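Local coordinates for hypothetical protein PH1789 (Pyrococcus horikoshii, PDB 1WR2) that is of unknown function but belongs to the ATP-grasp family of alpha+beta proteins, at residues E38-K43 / L49-E54; V59-M64 / E85-K90; L69-S72 / V76-L79; K89-I94 / L108-A113. All coordinates share one frame; numbering follows the deposited sequence.

Contact 1. Residues E38-K43 / L49-E54; sequences EEKLAK and LEYAKE
Lys40 lies with its aliphatic stem across one face of the Tyr51 ring. The two residues join edge strand 40-42 to helix 45-55, which follows it in the chain and packs against the four-stranded antiparallel sheet of this ATP-grasp family protein. Strand and helix run nearly antiparallel, at 157°. The contact is CH-pi: Lys40 CB sits 3.4 Å from the centroid of the Tyr51 ring, 15° off its normal. Lys40 CG continues over the same ring and comes 3.3 Å from Tyr51 CD1. The two side chains meet at a slant. Ala42 holds the ring at another place. Its CA lies at the ring edge, near the plane, and its CB is 3.9 Å from Tyr51 CD2. The backbone of the strand pairs with strand 109-114, through hydrogen bonds of Lys40 with Val112 and of Ala42 with Val110. The lysine chain bends at chi2, while still over the ring, and again at chi4, and so carries its ammonium group to two carboxylates. Glu38 OE2 accepts a bond from Lys40 NZ at 3.2 Å, met from above the carboxylate plane. Glu54 OE2 forms only a long salt bridge, 3.9 Å from Lys40 NZ. A water spans that gap: it accepts from Lys40 NZ and donates to Glu54 OE2, each at 3.0 Å.

Contact 2. Residues V59-M64 / E85-K90; sequences VVLKLM and EELKKK
Leu61 overlaps the branched end of Leu87 with its CD1 methyl. Leu61 CD1 is 4.0 Å from Leu87 CG and 4.1 Å from Leu87 CD2. The same methyl also lies 3.9 Å from the backbone carbonyl Leu87 O, so it rests on the helix backbone as well as on the side chain. The two leucine side chains meet at about a right angle. Leu87 starts out alongside the strand rather than at it. Its CG is anti to the backbone N (chi1 -168°), and this swings the branched end nearer to the strand. Val59 takes up the other methyl: its CG2 is 4.2 Å from Leu87 CD1. Lys90 adds the root of its side chain, with CB 4.3 Å from Leu61 CD1. Beyond CB the lysine turns away, and its NZ has Glu93 as its partner.

This is helix-on-sheet packing on the antiparallel sheet of an ATP-grasp fold. Helix 84-101 lies over inner strand 59-64 and runs almost parallel to it, with 15° between the short axes and 9.9 Å between them at closest approach. No hydrogen bond crosses the contact. The strand spends its backbone bonds on its sheet neighbours, strands 77-81 and 109-114.

Leu87 is also packed by Leu49 and Ala52 of helix 45-55 and by Ile81. Leu61 touches Ile81, Val110 and Val112. The helix surface nearby carries its own ion pair, with Lys89 NZ 3.1 Å from Glu86 OE2; the hydrogen bond within it is weak.

Contact 3. Residues L69-S72 / V76-L79; sequences LHKS and VVML
Lys71 presses the first carbons of its side chain against Val76 and Val77, where short helix 71-74 gives way to edge strand 77-81. This is a helix-to-strand connection of the ATP-grasp family protein, with only three residues between the two segments. The tight part lies around Lys71 CB. Val77 CG2 is 3.3 Å from it, closer than usual for two carbons. The same methyl follows the lysine chain outward, 3.6 Å from Lys71 CD and 3.8 Å from Lys71 CE. The rotation of the valine, chi1 168°, sets CG2 against this stem. Val76 approaches at about a right angle. Its CG2 reaches 3.8 Å from Lys71 CB and lies over the helix backbone too. On the sheet side, Val76 is bonded through its backbone to Leu63, and its side chain meets Ala98 of helix 84-101.

The far end of Lys71 belongs to another setting. The chain bends at chi3 and chi4 while still beside Val77, and only its NZ end turns away. NZ forms salt bridges with Glu22 and Asp229, so this largely buried charge is met by two carboxylates.

The loose side is the turn before the helix. His70 stands at the N-cap position and is the centre of an inverse gamma turn. His70 and Ser72 are exposed, and both start their side chains away from the strand. Across the contact itself a single hydrogen bond ties the start of the helix to the residue before the strand: Val76 N donates to Lys71 O at 3.2 Å, nearly straight at 167°.

Contact 4. Residues K89-I94 / L108-A113; sequences KKWEEI and LGVLVA
Trp91 offers one face of its indole to Val110, and the main interaction is CH-pi. Val110 CG2 lies 3.9 Å from the centroid of the six-membered ring of Trp91, 26° off the normal. The nearest ring atom is CZ3, 3.6 Å from Val110 CG2; Val110 CB is equally close to Trp91 CZ3. The tryptophan has CG anti to its backbone N (chi1 171°), which carries the far end of the indole toward the strand.

Aliphatic packing comes next. Ile94, one turn later, meets Val110 tip to tip, with Ile94 CD1 3.9 Å from Val110 CG1. Val110 CG2 is also 3.9 Å from Ile94 CD1, so that methyl serves both the ring and the isoleucine. Here helix 84-101 packs on strand 109-114, an inner strand of the four-stranded antiparallel sheet. Ala48 and Leu45 of helix 45-55 also touch the Trp91 side chain.

Polar links stay within each element or go to neighbours. Along the helix Lys90 NZ donates to Glu93 OE2 at 2.7 Å, from above the carboxylate plane. The backbone of Val110 is hydrogen-bonded to Ala42 in the adjoining edge strand.

How the contacts relate
All four contacts belong to one four-stranded antiparallel sheet and its helices. Across it the strands run 40-42, 109-114, 59-64, 77-81, so contacts 1, 4, 2 and 3 follow in that order. Contacts 2 and 4 are nearly the same place, with centres about 4 Å apart. They use successive turns of helix 84-101 and share Lys89 and Lys90. Contact 1 lies about 10 Å from each, between centres; Ala52 CB and Leu87 CD1, 3.5 Å apart, join its helix to that of contact 2. Contact 3 is nested in the loop that contact 2 closes. Contacts 1 and 3 do not touch: their nearest atoms are about 9 Å apart.

Contact 1. Residues E38-K43 / L49-E54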
loop_
_atom_site.group_PDB
_atom_site.type_symbol
_atom_site.label_atom_id
_atom_site.label_comp_id
_atom_site.label_asym_id
_atom_site.label_seq_id
_atom_site.Cartn_x
_atom_site.Cartn_y
_atom_site.Cartn_z
ATOM N N GLU A 38 10.508 5.101 4.046
ATOM C CA GLU A 38 10.330 6.506 4.389
ATOM C C GLU A 38 9.754 7.299 3.222
ATOM O O GLU A 38 10.255 7.216 2.100
ATOM C CB GLU A 38 11.671 7.122 4.801
ATOM C CG GLU A 38 11.573 8.526 5.384
ATOM C CD GLU A 38 10.796 8.565 6.687
ATOM O OE1 GLU A 38 10.980 7.653 7.519
ATOM O OE2 GLU A 38 10.011 9.511 6.888
ATOM N N GLU A 39 8.692 8.054 3.500
ATOM C CA GLU A 39 8.026 8.899 2.508
ATOM C C GLU A 39 7.577 10.167 3.207
ATOM O O GLU A 39 7.194 10.135 4.377
ATOM C CB GLU A 39 6.805 8.197 1.917
ATOM C CG GLU A 39 7.133 6.968 1.113
ATOM C CD GLU A 39 5.901 6.160 0.745
ATOM O OE1 GLU A 39 6.053 5.196 -0.030
ATOM O OE2 GLU A 39 4.792 6.483 1.231
ATOM N N LYS A 40 7.620 11.290 2.498
ATOM C CA LYS A 40 7.215 12.550 3.099
ATOM C C LYS A 40 6.032 13.176 2.381
ATOM O O LYS A 40 5.917 13.089 1.161
ATOM C CB LYS A 40 8.381 13.540 3.110
ATOM C CG LYS A 40 9.429 13.307 4.190
ATOM C CD LYS A 40 10.374 12.182 3.839
ATOM C CE LYS A 40 11.653 12.284 4.659
ATOM N NZ LYS A 40 11.375 12.333 6.120
ATOM N N LEU A 41 5.159 13.814 3.147
ATOM C CA LEU A 41 3.979 14.463 2.584
ATOM C C LEU A 41 4.235 15.954 2.412
ATOM O O LEU A 41 4.242 16.712 3.382
ATOM C CB LEU A 41 2.763 14.256 3.496
ATOM C CG LEU A 41 1.463 14.910 3.009
ATOM C CD1 LEU A 41 1.095 14.359 1.660
ATOM C CD2 LEU A 41 0.347 14.662 4.003
ATOM N N ALA A 42 4.449 16.374 1.173
ATOM C CA ALA A 42 4.701 17.781 0.883
ATOM C C ALA A 42 3.384 18.544 0.720
ATOM O O ALA A 42 2.470 18.079 0.054
ATOM C CB ALA A 42 5.541 17.899 -0.392
ATOM N N LYS A 43 3.286 19.715 1.341
ATOM C CA LYS A 43 2.080 20.526 1.227
ATOM C C LYS A 43 2.294 21.606 0.168
ATOM O O LYS A 43 1.339 22.214 -0.304
ATOM C CB LYS A 43 1.738 21.183 2.570
ATOM C CG LYS A 43 1.410 20.194 3.689
ATOM C CD LYS A 43 0.216 19.325 3.323
ATOM C CE LYS A 43 -0.103 18.295 4.413
ATOM N NZ LYS A 43 -0.565 18.923 5.685
ATOM N N LEU A 49 10.520 19.873 -2.861
ATOM C CA LEU A 49 11.901 20.007 -3.298
ATOM C C LEU A 49 12.858 19.653 -2.158
ATOM O O LEU A 49 13.882 19.002 -2.380
ATOM C CB LEU A 49 12.156 21.432 -3.800
ATOM C CG LEU A 49 11.401 21.803 -5.079
ATOM C CD1 LEU A 49 11.662 23.257 -5.423
ATOM C CD2 LEU A 49 11.845 20.885 -6.226
ATOM N N GLU A 50 12.512 20.074 -0.942
ATOM C CA GLU A 50 13.324 19.789 0.242
ATOM C C GLU A 50 13.358 18.292 0.526
ATOM O O GLU A 50 14.432 17.706 0.677
ATOM C CB GLU A 50 12.749 20.493 1.473
ATOM C CG GLU A 50 12.785 22.007 1.440
ATOM C CD GLU A 50 12.276 22.618 2.742
ATOM O OE1 GLU A 50 11.075 22.451 3.057
ATOM O OE2 GLU A 50 13.084 23.255 3.453
ATOM N N TYR A 51 12.174 17.685 0.615
ATOM C CA TYR A 51 12.051 16.252 0.886
ATOM C C TYR A 51 12.755 15.415 -0.177
ATOM O O TYR A 51 13.330 14.372 0.130
ATOM C CB TYR A 51 10.579 15.830 0.952
ATOM C CG TYR A 51 9.796 16.405 2.116
ATOM C CD1 TYR A 51 10.333 16.424 3.402
ATOM C CD2 TYR A 51 8.495 16.878 1.939
ATOM C CE1 TYR A 51 9.589 16.898 4.489
ATOM C CE2 TYR A 51 7.742 17.352 3.016
ATOM C CZ TYR A 51 8.296 17.357 4.287
ATOM O OH TYR A 51 7.554 17.806 5.359
ATOM N N ALA A 52 12.699 15.869 -1.426
ATOM C CA ALA A 52 13.344 15.150 -2.519
ATOM C C ALA A 52 14.840 15.087 -2.249
ATOM O O ALA A 52 15.452 14.020 -2.333
ATOM C CB ALA A 52 13.082 15.852 -3.839
ATOM N N LYS A 53 15.426 16.237 -1.930
ATOM C CA LYS A 53 16.856 16.295 -1.633
ATOM C C LYS A 53 17.145 15.428 -0.418
ATOM O O LYS A 53 18.181 14.767 -0.336
ATOM C CB LYS A 53 17.294 17.730 -1.339
ATOM C CG LYS A 53 17.412 18.615 -2.564
ATOM C CD LYS A 53 18.120 19.916 -2.217
ATOM C CE LYS A 53 18.430 20.727 -3.462
ATOM N NZ LYS A 53 19.159 21.976 -3.131
ATOM N N GLU A 54 16.208 15.435 0.522
ATOM C CA GLU A 54 16.343 14.666 1.747
ATOM C C GLU A 54 16.454 13.166 1.488
ATOM O O GLU A 54 17.436 12.542 1.883
ATOM C CB GLU A 54 15.153 14.954 2.665
ATOM C CG GLU A 54 15.544 15.348 4.080
ATOM C CD GLU A 54 14.356 15.809 4.909
ATOM O OE1 GLU A 54 13.736 16.832 4.546
ATOM O OE2 GLU A 54 14.045 15.149 5.923
HETATM O O HOH W 1 11.492 15.058 7.431
#

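Contact 2. Residues V59-M64 / E85-K90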
loop_
_atom_site.group_PDB
_atom_site.type_symbol
_atom_site.label_atom_id
_atom_site.label_comp_id
_atom_site.label_asym_id
_atom_site.label_seq_id
_atom_site.Cartn_x
_atom_site.Cartn_y
_atom_site.Cartn_z
ATOM N N VAL A 59 12.958 10.384 -7.456
ATOM C CA VAL A 59 11.811 10.210 -6.573
ATOM C C VAL A 59 10.509 10.048 -7.342
ATOM O O VAL A 59 10.467 10.205 -8.565
ATOM C CB VAL A 59 11.657 11.408 -5.614
ATOM C CG1 VAL A 59 12.953 11.619 -4.834
ATOM C CG2 VAL A 59 11.295 12.664 -6.399
ATOM N N VAL A 60 9.456 9.735 -6.596
ATOM C CA VAL A 60 8.111 9.540 -7.121
ATOM C C VAL A 60 7.206 10.595 -6.499
ATOM O O VAL A 60 7.353 10.908 -5.318
ATOM C CB VAL A 60 7.543 8.161 -6.699
ATOM C CG1 VAL A 60 6.055 8.085 -7.011
ATOM C CG2 VAL A 60 8.284 7.054 -7.404
ATOM N N LEU A 61 6.287 11.155 -7.283
ATOM C CA LEU A 61 5.332 12.116 -6.742
ATOM C C LEU A 61 3.959 11.476 -6.879
ATOM O O LEU A 61 3.632 10.909 -7.925
ATOM C CB LEU A 61 5.368 13.454 -7.494
ATOM C CG LEU A 61 6.581 14.364 -7.282
ATOM C CD1 LEU A 61 6.310 15.702 -7.963
ATOM C CD2 LEU A 61 6.836 14.584 -5.783
ATOM N N LYS A 62 3.169 11.539 -5.814
ATOM C CA LYS A 62 1.829 10.960 -5.815
ATOM C C LYS A 62 0.866 11.924 -5.146
ATOM O O LYS A 62 0.963 12.165 -3.943
ATOM C CB LYS A 62 1.808 9.644 -5.039
ATOM C CG LYS A 62 2.775 8.577 -5.525
ATOM C CD LYS A 62 2.578 7.325 -4.685
ATOM C CE LYS A 62 3.488 6.195 -5.093
ATOM N NZ LYS A 62 3.169 4.947 -4.329
ATOM N N LEU A 63 -0.075 12.464 -5.913
ATOM C CA LEU A 63 -1.032 13.405 -5.353
ATOM C C LEU A 63 -1.982 12.710 -4.395
ATOM O O LEU A 63 -2.551 11.656 -4.713
ATOM C CB LEU A 63 -1.827 14.095 -6.464
ATOM C CG LEU A 63 -2.784 15.188 -5.996
ATOM C CD1 LEU A 63 -2.874 16.272 -7.053
ATOM C CD2 LEU A 63 -4.145 14.586 -5.697
ATOM N N MET A 64 -2.154 13.308 -3.222
ATOM C CA MET A 64 -3.039 12.756 -2.202
ATOM C C MET A 64 -4.363 13.506 -2.192
ATOM O O MET A 64 -4.396 14.721 -2.021
ATOM C CB MET A 64 -2.378 12.858 -0.825
ATOM C CG MET A 64 -1.119 12.004 -0.670
ATOM S SD MET A 64 -1.472 10.223 -0.675
ATOM C CE MET A 64 -1.058 9.759 -2.349
ATOM N N GLU A 85 14.261 20.379 -11.579
ATOM C CA GLU A 85 13.508 20.991 -12.674
ATOM C C GLU A 85 12.355 20.084 -13.081
ATOM O O GLU A 85 11.234 20.544 -13.301
ATOM C CB GLU A 85 14.413 21.233 -13.888
ATOM C CG GLU A 85 15.581 22.194 -13.645
ATOM C CD GLU A 85 16.585 21.669 -12.627
ATOM O OE1 GLU A 85 17.046 20.519 -12.785
ATOM O OE2 GLU A 85 16.919 22.410 -11.674
ATOM N N GLU A 86 12.640 18.793 -13.184
ATOM C CA GLU A 86 11.631 17.815 -13.555
ATOM C C GLU A 86 10.564 17.663 -12.466
ATOM O O GLU A 86 9.396 17.424 -12.763
ATOM C CB GLU A 86 12.301 16.468 -13.847
ATOM C CG GLU A 86 11.354 15.278 -13.854
ATOM C CD GLU A 86 11.909 14.081 -14.608
ATOM O OE1 GLU A 86 13.098 13.735 -14.406
ATOM O OE2 GLU A 86 11.142 13.482 -15.398
ATOM N N LEU A 87 10.968 17.807 -11.205
ATOM C CA LEU A 87 10.026 17.694 -10.094
ATOM C C LEU A 87 9.051 18.868 -10.140
ATOM O O LEU A 87 7.866 18.704 -9.870
ATOM C CB LEU A 87 10.782 17.675 -8.749
ATOM C CG LEU A 87 10.001 17.275 -7.487
ATOM C CD1 LEU A 87 10.967 16.811 -6.396
ATOM C CD2 LEU A 87 9.174 18.443 -7.002
ATOM N N LYS A 88 9.552 20.049 -10.498
ATOM C CA LYS A 88 8.716 21.245 -10.580
ATOM C C LYS A 88 7.664 21.117 -11.672
ATOM O O LYS A 88 6.543 21.602 -11.520
ATOM C CB LYS A 88 9.568 22.488 -10.856
ATOM C CG LYS A 88 10.518 22.869 -9.734
ATOM C CD LYS A 88 11.354 24.091 -10.110
ATOM C CE LYS A 88 12.238 24.553 -8.952
ATOM N NZ LYS A 88 13.128 25.689 -9.344
ATOM N N LYS A 89 8.026 20.465 -12.773
ATOM C CA LYS A 89 7.097 20.298 -13.884
ATOM C C LYS A 89 6.106 19.159 -13.627
ATOM O O LYS A 89 4.936 19.254 -13.996
ATOM C CB LYS A 89 7.870 20.069 -15.191
ATOM C CG LYS A 89 8.450 18.670 -15.391
ATOM C CD LYS A 89 9.500 18.675 -16.509
ATOM C CE LYS A 89 9.650 17.314 -17.182
ATOM N NZ LYS A 89 9.907 16.210 -16.222
ATOM N N LYS A 90 6.567 18.084 -12.992
ATOM C CA LYS A 90 5.683 16.961 -12.688
ATOM C C LYS A 90 4.711 17.343 -11.580
ATOM O O LYS A 90 3.612 16.799 -11.486
ATOM C CB LYS A 90 6.500 15.734 -12.290
ATOM C CG LYS A 90 7.251 15.129 -13.459
ATOM C CD LYS A 90 6.285 14.787 -14.581
ATOM C CE LYS A 90 7.021 14.393 -15.855
ATOM N NZ LYS A 90 6.061 14.005 -16.924
#

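Contact 3. Residues L69-S72 / V76-L79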
loop_
_atom_site.group_PDB
_atom_site.type_symbol
_atom_site.label_atom_id
_atom_site.label_comp_id
_atom_site.label_asym_id
_atom_site.label_seq_id
_atom_site.Cartn_x
_atom_site.Cartn_y
_atom_site.Cartn_z
ATOM N N LEU A 69 -8.692 8.217 -5.333
ATOM C CA LEU A 69 -8.086 7.028 -4.747
ATOM C C LEU A 69 -7.330 6.182 -5.780
ATOM O O LEU A 69 -6.280 5.618 -5.481
ATOM C CB LEU A 69 -9.162 6.186 -4.059
ATOM C CG LEU A 69 -9.968 6.896 -2.963
ATOM C CD1 LEU A 69 -11.112 5.986 -2.516
ATOM C CD2 LEU A 69 -9.068 7.260 -1.785
ATOM N N HIS A 70 -7.867 6.093 -6.993
ATOM C CA HIS A 70 -7.222 5.330 -8.060
ATOM C C HIS A 70 -6.258 6.267 -8.790
ATOM O O HIS A 70 -6.555 6.783 -9.870
ATOM C CB HIS A 70 -8.270 4.788 -9.031
ATOM C CG HIS A 70 -7.728 3.802 -10.019
ATOM N ND1 HIS A 70 -8.498 3.256 -11.025
ATOM C CD2 HIS A 70 -6.498 3.249 -10.146
ATOM C CE1 HIS A 70 -7.766 2.409 -11.727
ATOM N NE2 HIS A 70 -6.548 2.387 -11.215
ATOM N N LYS A 71 -5.097 6.478 -8.180
ATOM C CA LYS A 71 -4.080 7.373 -8.719
ATOM C C LYS A 71 -3.652 7.124 -10.166
ATOM O O LYS A 71 -3.530 8.072 -10.939
ATOM C CB LYS A 71 -2.855 7.363 -7.797
ATOM C CG LYS A 71 -3.151 7.868 -6.382
ATOM C CD LYS A 71 -1.890 7.936 -5.516
ATOM C CE LYS A 71 -1.325 6.551 -5.224
ATOM N NZ LYS A 71 -2.195 5.773 -4.294
ATOM N N SER A 72 -3.418 5.868 -10.543
ATOM C CA SER A 72 -2.994 5.573 -11.915
ATOM C C SER A 72 -4.067 5.965 -12.931
ATOM O O SER A 72 -3.764 6.447 -14.024
ATOM C CB SER A 72 -2.664 4.085 -12.073
ATOM O OG SER A 72 -3.821 3.286 -11.906
ATOM N N VAL A 76 -2.106 10.873 -11.507
ATOM C CA VAL A 76 -1.591 11.830 -10.539
ATOM C C VAL A 76 -0.353 11.264 -9.836
ATOM O O VAL A 76 0.049 11.759 -8.784
ATOM C CB VAL A 76 -2.660 12.227 -9.485
ATOM C CG1 VAL A 76 -3.819 12.914 -10.174
ATOM C CG2 VAL A 76 -3.150 11.007 -8.720
ATOM N N VAL A 77 0.230 10.216 -10.421
ATOM C CA VAL A 77 1.449 9.585 -9.894
ATOM C C VAL A 77 2.524 9.683 -10.977
ATOM O O VAL A 77 2.321 9.199 -12.086
ATOM C CB VAL A 77 1.238 8.081 -9.559
ATOM C CG1 VAL A 77 2.590 7.396 -9.307
ATOM C CG2 VAL A 77 0.361 7.938 -8.332
ATOM N N MET A 78 3.651 10.321 -10.666
ATOM C CA MET A 78 4.751 10.462 -11.626
ATOM C C MET A 78 6.013 9.794 -11.078
ATOM O O MET A 78 6.428 10.050 -9.944
ATOM C CB MET A 78 5.016 11.941 -11.929
ATOM C CG MET A 78 3.920 12.619 -12.752
ATOM S SD MET A 78 3.725 11.892 -14.412
ATOM C CE MET A 78 2.299 12.800 -15.013
ATOM N N LEU A 79 6.619 8.941 -11.897
ATOM C CA LEU A 79 7.795 8.193 -11.485
ATOM C C LEU A 79 9.148 8.677 -12.000
ATOM O O LEU A 79 9.240 9.538 -12.872
ATOM C CB LEU A 79 7.617 6.726 -11.881
ATOM C CG LEU A 79 6.318 6.014 -11.496
ATOM C CD1 LEU A 79 6.399 4.576 -11.983
ATOM C CD2 LEU A 79 6.107 6.040 -9.993
#

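Contact 4. Residues K89-I94 / L108-A113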
loop_
_atom_site.group_PDB
_atom_site.type_symbol
_atom_site.label_atom_id
_atom_site.label_comp_id
_atom_site.label_asym_id
_atom_site.label_seq_id
_atom_site.Cartn_x
_atom_site.Cartn_y
_atom_site.Cartn_z
ATOM N N LYS A 89 8.026 20.465 -12.773
ATOM C CA LYS A 89 7.097 20.298 -13.884
ATOM C C LYS A 89 6.106 19.159 -13.627
ATOM O O LYS A 89 4.936 19.254 -13.996
ATOM C CB LYS A 89 7.870 20.069 -15.191
ATOM C CG LYS A 89 8.450 18.670 -15.391
ATOM C CD LYS A 89 9.500 18.675 -16.509
ATOM C CE LYS A 89 9.650 17.314 -17.182
ATOM N NZ LYS A 89 9.907 16.210 -16.222
ATOM N N LYS A 90 6.567 18.084 -12.992
ATOM C CA LYS A 90 5.683 16.961 -12.688
ATOM C C LYS A 90 4.711 17.343 -11.580
ATOM O O LYS A 90 3.612 16.799 -11.486
ATOM C CB LYS A 90 6.500 15.734 -12.290
ATOM C CG LYS A 90 7.251 15.129 -13.459
ATOM C CD LYS A 90 6.285 14.787 -14.581
ATOM C CE LYS A 90 7.021 14.393 -15.855
ATOM N NZ LYS A 90 6.061 14.005 -16.924
ATOM N N TRP A 91 5.123 18.290 -10.745
ATOM C CA TRP A 91 4.272 18.772 -9.674
ATOM C C TRP A 91 3.092 19.494 -10.329
ATOM O O TRP A 91 1.945 19.350 -9.904
ATOM C CB TRP A 91 5.051 19.726 -8.767
ATOM C CG TRP A 91 4.186 20.439 -7.767
ATOM C CD1 TRP A 91 3.334 21.484 -8.008
ATOM C CD2 TRP A 91 4.048 20.124 -6.379
ATOM N NE1 TRP A 91 2.676 21.832 -6.855
ATOM C CE2 TRP A 91 3.095 21.013 -5.840
ATOM C CE3 TRP A 91 4.636 19.170 -5.536
ATOM C CZ2 TRP A 91 2.715 20.979 -4.497
ATOM C CZ3 TRP A 91 4.256 19.139 -4.198
ATOM C CH2 TRP A 91 3.305 20.037 -3.695
ATOM N N GLU A 92 3.377 20.263 -11.376
ATOM C CA GLU A 92 2.327 20.988 -12.086
ATOM C C GLU A 92 1.416 20.007 -12.817
ATOM O O GLU A 92 0.196 20.149 -12.806
ATOM C CB GLU A 92 2.937 21.971 -13.097
ATOM C CG GLU A 92 3.601 23.199 -12.475
ATOM C CD GLU A 92 4.136 24.170 -13.524
ATOM O OE1 GLU A 92 5.032 23.771 -14.304
ATOM O OE2 GLU A 92 3.662 25.331 -13.568
ATOM N N GLU A 93 2.016 19.009 -13.455
ATOM C CA GLU A 93 1.256 18.011 -14.188
ATOM C C GLU A 93 0.206 17.289 -13.359
ATOM O O GLU A 93 -0.973 17.272 -13.726
ATOM C CB GLU A 93 2.183 16.963 -14.785
ATOM C CG GLU A 93 2.862 17.381 -16.052
ATOM C CD GLU A 93 3.332 16.186 -16.829
ATOM O OE1 GLU A 93 2.506 15.268 -17.036
ATOM O OE2 GLU A 93 4.513 16.162 -17.232
ATOM N N ILE A 94 0.627 16.686 -12.248
ATOM C CA ILE A 94 -0.306 15.934 -11.418
ATOM C C ILE A 94 -1.454 16.785 -10.917
ATOM O O ILE A 94 -2.572 16.295 -10.781
ATOM C CB ILE A 94 0.391 15.239 -10.217
ATOM C CG1 ILE A 94 1.029 16.272 -9.289
ATOM C CG2 ILE A 94 1.421 14.237 -10.732
ATOM C CD1 ILE A 94 1.714 15.655 -8.076
ATOM N N LEU A 108 -4.883 17.007 -0.296
ATOM C CA LEU A 108 -4.248 16.931 1.013
ATOM C C LEU A 108 -2.746 17.159 0.944
ATOM O O LEU A 108 -2.102 17.408 1.965
ATOM C CB LEU A 108 -4.519 15.570 1.657
ATOM C CG LEU A 108 -5.979 15.252 1.985
ATOM C CD1 LEU A 108 -6.072 13.863 2.610
ATOM C CD2 LEU A 108 -6.522 16.302 2.939
ATOM N N GLY A 109 -2.189 17.065 -0.259
ATOM C CA GLY A 109 -0.760 17.257 -0.425
ATOM C C GLY A 109 -0.198 16.275 -1.430
ATOM O O GLY A 109 -0.954 15.584 -2.103
ATOM N N VAL A 110 1.126 16.214 -1.540
ATOM C CA VAL A 110 1.771 15.305 -2.477
ATOM C C VAL A 110 2.791 14.433 -1.772
ATOM O O VAL A 110 3.670 14.930 -1.067
ATOM C CB VAL A 110 2.490 16.065 -3.604
ATOM C CG1 VAL A 110 3.190 15.079 -4.523
ATOM C CG2 VAL A 110 1.492 16.894 -4.376
ATOM N N LEU A 111 2.672 13.129 -1.963
ATOM C CA LEU A 111 3.589 12.201 -1.335
ATOM C C LEU A 111 4.872 12.128 -2.158
ATOM O O LEU A 111 4.837 11.898 -3.378
ATOM C CB LEU A 111 2.930 10.818 -1.231
ATOM C CG LEU A 111 3.451 9.862 -0.156
ATOM C CD1 LEU A 111 3.516 10.586 1.180
ATOM C CD2 LEU A 111 2.535 8.646 -0.055
ATOM N N VAL A 112 5.999 12.370 -1.495
ATOM C CA VAL A 112 7.305 12.303 -2.142
ATOM C C VAL A 112 7.920 11.018 -1.611
ATOM O O VAL A 112 8.188 10.909 -0.416
ATOM C CB VAL A 112 8.222 13.482 -1.743
ATOM C CG1 VAL A 112 9.526 13.402 -2.511
ATOM C CG2 VAL A 112 7.530 14.798 -1.999
ATOM N N ALA A 113 8.139 10.050 -2.491
ATOM C CA ALA A 113 8.688 8.772 -2.077
ATOM C C ALA A 113 9.895 8.375 -2.908
ATOM O O ALA A 113 10.207 9.001 -3.917
ATOM C CB ALA A 113 7.617 7.698 -2.180
#